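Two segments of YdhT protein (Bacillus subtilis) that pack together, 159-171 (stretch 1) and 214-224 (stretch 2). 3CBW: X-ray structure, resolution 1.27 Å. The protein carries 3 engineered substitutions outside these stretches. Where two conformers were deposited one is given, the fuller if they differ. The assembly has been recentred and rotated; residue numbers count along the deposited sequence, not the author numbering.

Stretch 1 (159-171) LQELENQGVPVLF
Stretch 2 (214-224) TRGLDHLIWVY

Stretch 1 starts inside a helix and passes through a type I turn, Glu163 to Gly166, into strand 169-171. Stretch 2 leaves a helix at Gly216, whose phi is positive (62/30), and enters strand 220-224. The strands are parallel, their axes 31° apart.

At Arg215 one water donates to Arg215 O and Gln160 OE1, 2.8 Å each, and accepts from Arg215 NE at 3.0 Å. Leu217 (chi1 m, chi2 t) brings CD1 to 3.9 Å from Leu159 CB. Asp218 N donates to Glu163 OE2 at 3.0 Å; Glu163 is extended, chi1 and chi2 both t.

The CA-to-CB bond of His219 (phi/psi -118/12, chi1 64°, chi2 -41°) points toward stretch 1. Glu163 CB sits over its ring face, 3.5 Å from the centroid. His219 NE2 makes a weak hydrogen bond to Leu159 O, 2.8 Å at 120°. His219 O accepts from Val169 N at 2.9 Å.

Parallel pairing puts Val169, Phe171, Leu220 and Trp222 on one face, Leu170 and Ile221 on the other. Paired residues therefore meet side by side: Leu170 CD2 lies 3.8 Å from Ile221 CG2. Ile221 N reaches Val169 O at 2.9 Å; Ile221 O receives Phe171 N at 2.8 Å. Phe171 (chi1 t) turns its edge to the Trp222 (chi1 m) face, planes at 89°. Val223 N donates to Phe171 O at 2.9 Å.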

ATOM      1  N   LEU A 159      13.415  -6.917  -0.329  1.00  9.43           N
ATOM      2  CA  LEU A 159      12.454  -7.374  -1.339  1.00  9.21           C
ATOM      3  C   LEU A 159      12.957  -8.600  -2.107  1.00  9.14           C
ATOM      4  O   LEU A 159      12.178  -9.504  -2.452  1.00  8.56           O
ATOM      5  CB  LEU A 159      12.052  -6.243  -2.288  1.00  8.98           C
ATOM      6  CG  LEU A 159      11.319  -5.077  -1.614  1.00  9.27           C
ATOM      7  CD1 LEU A 159      11.132  -3.939  -2.589  1.00  9.75           C
ATOM      8  CD2 LEU A 159       9.989  -5.504  -1.046  1.00  9.72           C
ATOM      9  N   GLN A 160      14.268  -8.665  -2.330  1.00  9.09           N
ATOM     10  CA  GLN A 160      14.859  -9.797  -3.031  1.00  9.61           C
ATOM     11  C   GLN A 160      14.583 -11.114  -2.314  1.00  9.93           C
ATOM     12  O   GLN A 160      14.391 -12.136  -2.958  1.00 10.05           O
ATOM     13  CB  GLN A 160      16.369  -9.578  -3.146  1.00  9.85           C
ATOM     14  CG  GLN A 160      17.111 -10.678  -3.862  1.00 11.73           C
ATOM     15  CD  GLN A 160      16.793 -10.718  -5.325  1.00 12.72           C
ATOM     16  OE1 GLN A 160      16.801  -9.686  -6.000  1.00 14.97           O
ATOM     17  NE2 GLN A 160      16.519 -11.914  -5.838  1.00 12.74           N
ATOM     18  N   GLU A 161      14.560 -11.080  -0.981  1.00  9.95           N
ATOM     19  CA  GLU A 161      14.303 -12.293  -0.212  1.00 10.57           C
ATOM     20  C   GLU A 161      12.935 -12.892  -0.579  1.00 10.44           C
ATOM     21  O   GLU A 161      12.786 -14.101  -0.740  1.00 10.53           O
ATOM     22  CB  GLU A 161      14.394 -12.016   1.286  1.00 11.29           C
ATOM     23  CG  GLU A 161      14.264 -13.280   2.104  1.00 13.22           C
ATOM     24  CD  GLU A 161      14.338 -13.056   3.596  1.00 15.03           C
ATOM     25  OE1 GLU A 161      14.410 -11.885   4.057  1.00 14.72           O
ATOM     26  OE2 GLU A 161      14.312 -14.083   4.304  1.00 18.45           O
ATOM     27  N   LEU A 162      11.936 -12.031  -0.745  1.00  9.86           N
ATOM     28  CA  LEU A 162      10.598 -12.477  -1.130  1.00 10.41           C
ATOM     29  C   LEU A 162      10.580 -12.957  -2.580  1.00  9.94           C
ATOM     30  O   LEU A 162       9.952 -13.971  -2.891  1.00  9.92           O
ATOM     31  CB  LEU A 162       9.575 -11.351  -0.912  1.00 10.53           C
ATOM     32  CG  LEU A 162       9.605 -10.718   0.491  1.00 13.84           C
ATOM     33  CD1 LEU A 162       8.806  -9.431   0.526  1.00 15.30           C
ATOM     34  CD2 LEU A 162       9.140 -11.664   1.558  1.00 17.34           C
ATOM     35  N   GLU A 163      11.296 -12.260  -3.458  1.00  9.64           N
ATOM     36  CA  GLU A 163      11.356 -12.643  -4.863  1.00 10.31           C
ATOM     37  C   GLU A 163      11.950 -14.037  -5.048  1.00 10.72           C
ATOM     38  O   GLU A 163      11.530 -14.783  -5.935  1.00 10.98           O
ATOM     39  CB  GLU A 163      12.165 -11.617  -5.641  1.00 11.01           C
ATOM     40  CG  GLU A 163      12.046 -11.797  -7.138  1.00 12.98           C
ATOM     41  CD  GLU A 163      13.021 -10.968  -7.905  1.00 14.79           C
ATOM     42  OE1 GLU A 163      13.970 -10.441  -7.287  1.00 17.31           O
ATOM     43  OE2 GLU A 163      12.817 -10.831  -9.127  1.00 16.15           O
ATOM     44  N   ASN A 164      12.918 -14.385  -4.201  1.00 10.73           N
ATOM     45  CA  ASN A 164      13.578 -15.699  -4.269  1.00 12.01           C
ATOM     46  C   ASN A 164      12.632 -16.863  -4.015  1.00 12.66           C
ATOM     47  O   ASN A 164      12.915 -18.000  -4.420  1.00 13.70           O
ATOM     48  CB  ASN A 164      14.749 -15.761  -3.286  1.00 12.59           C
ATOM     49  CG  ASN A 164      15.923 -14.901  -3.720  1.00 12.46           C
ATOM     50  OD1 ASN A 164      16.007 -14.483  -4.870  1.00 14.21           O
ATOM     51  ND2 ASN A 164      16.846 -14.647  -2.799  1.00 14.74           N
ATOM     52  N   GLN A 165      11.511 -16.587  -3.357  1.00 12.42           N
ATOM     53  CA  GLN A 165      10.479 -17.606  -3.159  1.00 13.32           C
ATOM     54  C   GLN A 165       9.264 -17.368  -4.063  1.00 12.03           C
ATOM     55  O   GLN A 165       8.212 -17.984  -3.868  1.00 11.97           O
ATOM     56  CB  GLN A 165      10.047 -17.656  -1.695  1.00 14.60           C
ATOM     57  CG  GLN A 165      11.124 -18.116  -0.738  1.00 18.99           C
ATOM     58  CD  GLN A 165      11.153 -19.619  -0.612  1.00 24.05           C
ATOM     59  OE1 GLN A 165      11.683 -20.312  -1.478  1.00 26.14           O
ATOM     60  NE2 GLN A 165      10.567 -20.135   0.467  1.00 26.21           N
ATOM     61  N   GLY A 166       9.400 -16.459  -5.028  1.00 10.90           N
ATOM     62  CA  GLY A 166       8.317 -16.197  -5.981  1.00 10.07           C
ATOM     63  C   GLY A 166       7.082 -15.538  -5.372  1.00 10.05           C
ATOM     64  O   GLY A 166       5.981 -15.700  -5.894  1.00  9.98           O
ATOM     65  N   VAL A 167       7.256 -14.802  -4.275  1.00  9.30           N
ATOM     66  CA  VAL A 167       6.129 -14.208  -3.557  1.00  9.47           C
ATOM     67  C   VAL A 167       5.773 -12.841  -4.148  1.00  9.16           C
ATOM     68  O   VAL A 167       6.596 -11.923  -4.101  1.00  8.97           O
ATOM     69  CB  VAL A 167       6.488 -14.036  -2.077  1.00  9.63           C
ATOM     70  CG1 VAL A 167       5.385 -13.302  -1.320  1.00 11.18           C
ATOM     71  CG2 VAL A 167       6.782 -15.400  -1.446  1.00 11.35           C
ATOM     72  N   PRO A 168       4.552 -12.692  -4.704  1.00  8.94           N
ATOM     73  CA  PRO A 168       4.114 -11.383  -5.184  0.50  8.93           C
ATOM     74  C   PRO A 168       3.920 -10.437  -4.000  1.00  8.43           C
ATOM     75  O   PRO A 168       3.455 -10.864  -2.942  1.00  9.33           O
ATOM     76  CB  PRO A 168       2.760 -11.684  -5.828  0.50  9.47           C
ATOM     77  CG  PRO A 168       2.265 -12.894  -5.117  0.50  9.91           C
ATOM     78  CD  PRO A 168       3.487 -13.709  -4.807  0.50  9.51           C
ATOM     79  N   VAL A 169       4.235  -9.167  -4.208  1.00  8.10           N
ATOM     80  CA  VAL A 169       4.127  -8.165  -3.149  1.00  8.24           C
ATOM     81  C   VAL A 169       3.396  -6.940  -3.671  1.00  7.91           C
ATOM     82  O   VAL A 169       3.762  -6.395  -4.717  1.00  7.99           O
ATOM     83  CB  VAL A 169       5.537  -7.704  -2.682  1.00  8.77           C
ATOM     84  CG1 VAL A 169       5.468  -6.529  -1.693  1.00  9.85           C
ATOM     85  CG2 VAL A 169       6.305  -8.863  -2.084  1.00 10.61           C
ATOM     86  N   LEU A 170       2.381  -6.507  -2.928  1.00  7.28           N
ATOM     87  CA  LEU A 170       1.742  -5.223  -3.177  1.00  7.24           C
ATOM     88  C   LEU A 170       2.672  -4.165  -2.585  1.00  7.42           C
ATOM     89  O   LEU A 170       2.792  -4.047  -1.365  1.00  8.03           O
ATOM     90  CB  LEU A 170       0.381  -5.196  -2.495  1.00  7.60           C
ATOM     91  CG  LEU A 170      -0.666  -6.170  -3.037  1.00  7.91           C
ATOM     92  CD1 LEU A 170      -1.869  -6.296  -2.102  1.00  8.83           C
ATOM     93  CD2 LEU A 170      -1.116  -5.768  -4.439  1.00 10.33           C
ATOM     94  N   PHE A 171       3.346  -3.418  -3.457  1.00  7.36           N
ATOM     95  CA  PHE A 171       4.394  -2.475  -3.032  1.00  7.13           C
ATOM     96  C   PHE A 171       3.848  -1.069  -3.178  1.00  6.92           C
ATOM     97  O   PHE A 171       3.490  -0.642  -4.285  1.00  6.89           O
ATOM     98  CB  PHE A 171       5.649  -2.673  -3.877  1.00  7.61           C
ATOM     99  CG  PHE A 171       6.811  -1.825  -3.457  1.00  6.53           C
ATOM    100  CD1 PHE A 171       7.358  -1.956  -2.189  1.00  8.83           C
ATOM    101  CD2 PHE A 171       7.393  -0.929  -4.348  1.00  7.45           C
ATOM    102  CE1 PHE A 171       8.439  -1.188  -1.791  1.00  9.65           C
ATOM    103  CE2 PHE A 171       8.494  -0.163  -3.967  1.00  8.24           C
ATOM    104  CZ  PHE A 171       9.020  -0.286  -2.683  1.00  9.21           C
ATOM    105  N   THR A 214      17.556  -1.378 -11.835  1.00 10.50           N
ATOM    106  CA  THR A 214      18.822  -1.555 -11.106  1.00 11.23           C
ATOM    107  C   THR A 214      18.833  -2.865 -10.331  1.00 10.87           C
ATOM    108  O   THR A 214      19.847  -3.576 -10.317  1.00 11.49           O
ATOM    109  CB  THR A 214      19.084  -0.368 -10.159  1.00 11.43           C
ATOM    110  OG1 THR A 214      19.023   0.851 -10.907  1.00 13.56           O
ATOM    111  CG2 THR A 214      20.444  -0.484  -9.451  1.00 13.10           C
ATOM    112  N   ARG A 215      17.704  -3.199  -9.711  1.00 10.06           N
ATOM    113  CA  ARG A 215      17.651  -4.327  -8.799  1.00 10.05           C
ATOM    114  C   ARG A 215      16.899  -5.542  -9.332  1.00 10.07           C
ATOM    115  O   ARG A 215      16.872  -6.592  -8.686  1.00 10.61           O
ATOM    116  CB  ARG A 215      17.125  -3.874  -7.435  1.00  9.82           C
ATOM    117  CG  ARG A 215      18.030  -2.817  -6.774  1.00 10.46           C
ATOM    118  CD  ARG A 215      19.455  -3.360  -6.455  1.00 11.01           C
ATOM    119  NE  ARG A 215      19.316  -4.565  -5.646  1.00 11.83           N
ATOM    120  CZ  ARG A 215      19.559  -4.652  -4.339  1.00 10.72           C
ATOM    121  NH1 ARG A 215      20.061  -3.634  -3.654  1.00 12.06           N
ATOM    122  NH2 ARG A 215      19.305  -5.781  -3.711  1.00 12.10           N
ATOM    123  N   GLY A 216      16.298  -5.416 -10.513  1.00 10.02           N
ATOM    124  CA  GLY A 216      15.667  -6.549 -11.190  1.00 10.61           C
ATOM    125  C   GLY A 216      14.515  -7.189 -10.437  1.00 10.65           C
ATOM    126  O   GLY A 216      14.245  -8.381 -10.588  1.00 11.52           O
ATOM    127  N   LEU A 217      13.803  -6.401  -9.634  1.00  9.98           N
ATOM    128  CA  LEU A 217      12.753  -6.960  -8.779  1.00  9.75           C
ATOM    129  C   LEU A 217      11.463  -7.204  -9.564  1.00  9.83           C
ATOM    130  O   LEU A 217      10.775  -6.263  -9.950  1.00 11.72           O
ATOM    131  CB  LEU A 217      12.527  -6.084  -7.546  1.00  9.42           C
ATOM    132  CG  LEU A 217      13.750  -5.959  -6.627  1.00  8.85           C
ATOM    133  CD1 LEU A 217      13.543  -4.867  -5.609  1.00 10.29           C
ATOM    134  CD2 LEU A 217      14.108  -7.255  -5.903  1.00 10.30           C
ATOM    135  N   ASP A 218      11.154  -8.479  -9.797  1.00  9.06           N
ATOM    136  CA  ASP A 218      10.128  -8.895 -10.759  1.00  8.98           C
ATOM    137  C   ASP A 218       8.852  -9.446 -10.111  1.00  8.77           C
ATOM    138  O   ASP A 218       8.003  -9.999 -10.802  1.00  8.87           O
ATOM    139  CB  ASP A 218      10.735  -9.904 -11.762  1.00  9.58           C
ATOM    140  CG  ASP A 218      11.762  -9.275 -12.682  1.00  9.64           C
ATOM    141  OD1 ASP A 218      11.663  -8.062 -12.950  1.00 10.51           O
ATOM    142  OD2 ASP A 218      12.662 -10.019 -13.137  1.00 10.88           O
ATOM    143  N   HIS A 219       8.703  -9.222  -8.811  1.00  8.52           N
ATOM    144  CA  HIS A 219       7.579  -9.741  -8.037  1.00  8.35           C
ATOM    145  C   HIS A 219       6.740  -8.603  -7.449  1.00  7.99           C
ATOM    146  O   HIS A 219       5.896  -8.852  -6.597  1.00  8.59           O
ATOM    147  CB  HIS A 219       8.102 -10.649  -6.924  1.00  8.57           C
ATOM    148  CG  HIS A 219       8.949  -9.938  -5.915  1.00  8.15           C
ATOM    149  ND1 HIS A 219       9.884  -8.982  -6.267  1.00  9.27           N
ATOM    150  CD2 HIS A 219       8.973 -10.013  -4.562  1.00  8.14           C
ATOM    151  CE1 HIS A 219      10.458  -8.514  -5.170  1.00  8.72           C
ATOM    152  NE2 HIS A 219       9.928  -9.127  -4.124  1.00  8.14           N
ATOM    153  N   LEU A 220       6.967  -7.370  -7.897  1.00  7.96           N
ATOM    154  CA  LEU A 220       6.286  -6.207  -7.322  1.00  7.73           C
ATOM    155  C   LEU A 220       5.097  -5.753  -8.146  1.00  7.63           C
ATOM    156  O   LEU A 220       5.154  -5.672  -9.378  1.00  8.67           O
ATOM    157  CB  LEU A 220       7.253  -5.025  -7.176  1.00  7.85           C
ATOM    158  CG  LEU A 220       8.546  -5.284  -6.397  1.00  8.09           C
ATOM    159  CD1 LEU A 220       9.402  -4.037  -6.316  1.00 10.04           C
ATOM    160  CD2 LEU A 220       8.231  -5.819  -4.992  1.00 10.03           C
ATOM    161  N   ILE A 221       4.015  -5.471  -7.426  1.00  7.07           N
ATOM    162  CA  ILE A 221       2.800  -4.870  -7.976  1.00  7.60           C
ATOM    163  C   ILE A 221       2.750  -3.474  -7.373  1.00  7.27           C
ATOM    164  O   ILE A 221       2.726  -3.317  -6.156  1.00  7.75           O
ATOM    165  CB  ILE A 221       1.568  -5.712  -7.587  1.00  7.26           C
ATOM    166  CG1 ILE A 221       1.630  -7.084  -8.283  1.00  9.26           C
ATOM    167  CG2 ILE A 221       0.268  -4.976  -7.932  1.00  7.52           C
ATOM    168  CD1 ILE A 221       0.543  -8.056  -7.855  1.00 10.05           C
ATOM    169  N   TRP A 222       2.780  -2.463  -8.232  1.00  6.22           N
ATOM    170  CA  TRP A 222       3.010  -1.081  -7.827  1.00  6.73           C
ATOM    171  C   TRP A 222       1.716  -0.348  -7.509  1.00  6.62           C
ATOM    172  O   TRP A 222       0.803  -0.296  -8.353  1.00  6.51           O
ATOM    173  CB  TRP A 222       3.793  -0.362  -8.934  1.00  6.95           C
ATOM    174  CG  TRP A 222       5.197  -0.865  -8.998  1.00  7.14           C
ATOM    175  CD1 TRP A 222       5.626  -2.020  -9.586  1.00  8.24           C
ATOM    176  CD2 TRP A 222       6.338  -0.269  -8.386  1.00  7.29           C
ATOM    177  NE1 TRP A 222       6.978  -2.164  -9.395  1.00  7.72           N
ATOM    178  CE2 TRP A 222       7.441  -1.104  -8.663  1.00  7.70           C
ATOM    179  CE3 TRP A 222       6.547   0.911  -7.663  1.00  6.95           C
ATOM    180  CZ2 TRP A 222       8.735  -0.803  -8.233  1.00  8.45           C
ATOM    181  CZ3 TRP A 222       7.837   1.209  -7.234  1.00  7.81           C
ATOM    182  CH2 TRP A 222       8.908   0.347  -7.504  1.00  7.99           C
ATOM    183  N   VAL A 223       1.639   0.221  -6.303  1.00  6.76           N
ATOM    184  CA  VAL A 223       0.394   0.827  -5.804  1.00  7.48           C
ATOM    185  C   VAL A 223       0.581   2.329  -5.584  1.00  7.54           C
ATOM    186  O   VAL A 223       1.503   2.741  -4.880  1.00  8.34           O
ATOM    187  CB  VAL A 223      -0.072   0.138  -4.500  1.00  7.54           C
ATOM    188  CG1 VAL A 223      -1.415   0.681  -4.015  1.00  8.18           C
ATOM    189  CG2 VAL A 223      -0.136  -1.393  -4.684  1.00  8.08           C
ATOM    190  N   TYR A 224      -0.313   3.133  -6.170  1.00  6.72           N
ATOM    191  CA  TYR A 224      -0.315   4.605  -6.056  1.00  7.41           C
ATOM    192  C   TYR A 224      -1.467   4.985  -5.148  1.00  6.86           C
ATOM    193  O   TYR A 224      -2.622   4.702  -5.485  1.00  7.37           O
ATOM    194  CB  TYR A 224      -0.517   5.180  -7.458  1.00  7.78           C
ATOM    195  CG  TYR A 224      -0.864   6.652  -7.529  1.00  7.29           C
ATOM    196  CD1 TYR A 224       0.124   7.631  -7.358  1.00  8.66           C
ATOM    197  CD2 TYR A 224      -2.169   7.071  -7.801  1.00  7.90           C
ATOM    198  CE1 TYR A 224      -0.179   8.981  -7.427  1.00  8.17           C
ATOM    199  CE2 TYR A 224      -2.476   8.437  -7.863  1.00  7.76           C
ATOM    200  CZ  TYR A 224      -1.475   9.372  -7.684  1.00  8.11           C
ATOM    201  OH  TYR A 224      -1.754  10.713  -7.753  1.00  9.36           O
TER
HETATM  202  O   HOH W   1      17.806  -7.086  -6.051  1.00 14.38           O